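Local coordinates for deoxyhypusine hydroxylase (Homo sapiens, PDB 4D4Z), which hydroxylates the deoxyhypusine residue of the translation factor eIF5A at a di-iron centre, the second and final step in making hypusine, at residues Q27-A32 with A57-E62. Residues are numbered along the deposited sequence; the frame is centred on the assembly and turned at random.
With FE (Fe (III) ion), chain D.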
loop_
_atom_site.group_PDB
_atom_site.type_symbol
_atom_site.label_atom_id
_atom_site.label_comp_id
_atom_site.label_asym_id
_atom_site.label_seq_id
_atom_site.Cartn_x
_atom_site.Cartn_y
_atom_site.Cartn_z
ATOM N N GLN A 27 -5.840 -11.388 -12.060
ATOM C CA GLN A 27 -6.619 -11.599 -10.889
ATOM C C GLN A 27 -6.246 -12.924 -10.237
ATOM O O GLN A 27 -6.334 -13.012 -9.017
ATOM C CB GLN A 27 -8.109 -11.413 -11.175
ATOM C CG GLN A 27 -8.831 -12.569 -11.695
ATOM C CD GLN A 27 -9.708 -13.204 -10.618
ATOM O OE1 GLN A 27 -10.779 -12.655 -10.265
ATOM N NE2 GLN A 27 -9.279 -14.393 -10.108
ATOM N N ALA A 28 -5.907 -13.911 -11.027
ATOM C CA ALA A 28 -5.579 -15.206 -10.498
ATOM C C ALA A 28 -4.212 -15.086 -9.761
ATOM O O ALA A 28 -3.927 -15.745 -8.738
ATOM C CB ALA A 28 -5.458 -16.185 -11.586
ATOM N N ARG A 29 -3.320 -14.262 -10.331
ATOM C CA ARG A 29 -2.040 -14.038 -9.663
ATOM C C ARG A 29 -2.134 -13.293 -8.336
ATOM O O ARG A 29 -1.449 -13.597 -7.392
ATOM C CB ARG A 29 -1.062 -13.386 -10.664
ATOM C CG ARG A 29 -0.821 -14.266 -11.864
ATOM C CD ARG A 29 0.045 -13.479 -12.841
ATOM N NE ARG A 29 1.456 -13.542 -12.453
ATOM C CZ ARG A 29 2.430 -12.902 -13.088
ATOM N NH1 ARG A 29 2.197 -12.070 -14.074
ATOM N NH2 ARG A 29 3.643 -13.047 -12.667
ATOM N N PHE A 30 -2.988 -12.265 -8.269
ATOM C CA PHE A 30 -3.273 -11.652 -7.049
ATOM C C PHE A 30 -3.879 -12.590 -6.021
ATOM O O PHE A 30 -3.518 -12.489 -4.847
ATOM C CB PHE A 30 -4.153 -10.426 -7.245
ATOM C CG PHE A 30 -3.378 -9.245 -7.790
ATOM C CD1 PHE A 30 -2.365 -8.687 -7.092
ATOM C CD2 PHE A 30 -3.686 -8.727 -8.993
ATOM C CE1 PHE A 30 -1.685 -7.574 -7.586
ATOM C CE2 PHE A 30 -2.988 -7.633 -9.501
ATOM C CZ PHE A 30 -1.986 -7.077 -8.776
ATOM N N ARG A 31 -4.790 -13.457 -6.427
ATOM C CA ARG A 31 -5.376 -14.407 -5.467
ATOM C C ARG A 31 -4.280 -15.318 -4.884
ATOM O O ARG A 31 -4.237 -15.538 -3.667
ATOM C CB ARG A 31 -6.433 -15.292 -6.093
ATOM C CG ARG A 31 -7.637 -14.423 -6.425
ATOM C CD ARG A 31 -8.863 -15.144 -6.970
ATOM N NE ARG A 31 -9.804 -14.046 -7.278
ATOM C CZ ARG A 31 -10.650 -13.432 -6.450
ATOM N NH1 ARG A 31 -10.844 -13.803 -5.196
ATOM N NH2 ARG A 31 -11.390 -12.449 -6.935
ATOM N N ALA A 32 -3.345 -15.695 -5.737
ATOM C CA ALA A 32 -2.192 -16.520 -5.286
ATOM C C ALA A 32 -1.356 -15.733 -4.301
ATOM O O ALA A 32 -0.966 -16.212 -3.210
ATOM C CB ALA A 32 -1.380 -16.967 -6.500
ATOM N N ALA A 57 4.044 -3.326 -13.031
ATOM C CA ALA A 57 4.395 -2.537 -11.849
ATOM C C ALA A 57 3.337 -2.694 -10.735
ATOM O O ALA A 57 3.696 -2.730 -9.566
ATOM C CB ALA A 57 4.561 -1.052 -12.186
ATOM N N LEU A 58 2.059 -2.843 -11.118
ATOM C CA LEU A 58 1.039 -3.113 -10.123
ATOM C C LEU A 58 1.312 -4.395 -9.330
ATOM O O LEU A 58 1.335 -4.376 -8.075
ATOM C CB LEU A 58 -0.370 -3.147 -10.709
ATOM C CG LEU A 58 -1.465 -3.284 -9.701
ATOM C CD1 LEU A 58 -1.613 -1.975 -8.989
ATOM C CD2 LEU A 58 -2.765 -3.628 -10.359
ATOM N N LEU A 59 1.581 -5.477 -10.042
ATOM C CA LEU A 59 1.816 -6.711 -9.372
ATOM C C LEU A 59 3.108 -6.610 -8.528
ATOM O O LEU A 59 3.145 -7.027 -7.355
ATOM C CB LEU A 59 1.916 -7.888 -10.362
ATOM C CG LEU A 59 2.220 -9.254 -9.741
ATOM C CD1 LEU A 59 1.114 -9.696 -8.823
ATOM C CD2 LEU A 59 2.375 -10.291 -10.862
ATOM N N LYS A 60 4.193 -6.083 -9.116
ATOM C CA LYS A 60 5.432 -5.996 -8.413
ATOM C C LYS A 60 5.332 -5.233 -7.091
ATOM O O LYS A 60 5.865 -5.640 -6.068
ATOM C CB LYS A 60 6.558 -5.367 -9.287
ATOM C CG LYS A 60 7.019 -6.314 -10.375
ATOM C CD LYS A 60 8.213 -5.726 -11.083
ATOM C CE LYS A 60 7.849 -4.546 -11.886
ATOM N NZ LYS A 60 9.045 -3.978 -12.576
ATOM N N HIS A 61 4.585 -4.119 -7.121
ATOM C CA HIS A 61 4.473 -3.311 -5.912
ATOM C C HIS A 61 3.651 -4.067 -4.835
ATOM O O HIS A 61 3.933 -3.973 -3.671
ATOM C CB HIS A 61 4.032 -1.869 -6.215
ATOM C CG HIS A 61 2.644 -1.507 -5.831
ATOM N ND1 HIS A 61 1.534 -2.115 -6.345
ATOM C CD2 HIS A 61 2.184 -0.577 -4.970
ATOM C CE1 HIS A 61 0.451 -1.564 -5.848
ATOM N NE2 HIS A 61 0.813 -0.627 -5.010
ATOM N N GLU A 62 2.673 -4.854 -5.270
ATOM C CA GLU A 62 1.877 -5.647 -4.317
ATOM C C GLU A 62 2.765 -6.752 -3.687
ATOM O O GLU A 62 2.533 -7.086 -2.494
ATOM C CB GLU A 62 0.685 -6.304 -4.914
ATOM C CG GLU A 62 -0.432 -6.481 -3.932
ATOM C CD GLU A 62 -1.179 -5.157 -3.672
ATOM O OE1 GLU A 62 -0.628 -4.071 -3.947
ATOM O OE2 GLU A 62 -2.329 -5.163 -3.240
HETATM FE FE FE D . -0.340 1.085 -4.132
HETATM O O HOH W 1 -1.808 -0.297 -3.596
#
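F30 and L59 have the nearest CA atoms, 7.5 Å apart, across the nearly parallel helices 27-32 and 57-62, the segment axes 4° apart and 11.2 Å from one another at closest, as neighbouring helices of a HEAT-repeat array lie. With CG anti to its own carbonyl carbon (chi1 -76°), the F30 ring fills the space between the two axes and reaches helix 57-62, where L59 CD1 sits over one face, a CH-pi contact 4.1 Å from the ring centroid. E62 CB meets the ring edge at CE1, 3.8 Å away, and L58 CD2 comes obliquely to CZ. Cut back to an alanine, F30 would probably open a gap between the helices and leave the L59 CD1 methyl without its aromatic face. The other branch of L59, CD2, lies over the centre of the R29 guanidinium, 3.4 Å from CZ; NH1 of that flat group forms a salt bridge with D54 and NE a hydrogen bond to L19 O. Helix 57-62 also carries an iron ligand, H61, whose NE2 binds the metal at 2.2 Å, alongside H245 and E246. The H61 ring is fixed in rotation by a nearly straight bond (171°) from ND1 to a lone pair of L58 O, 2.9 Å long; that oxygen also accepts from E62 N.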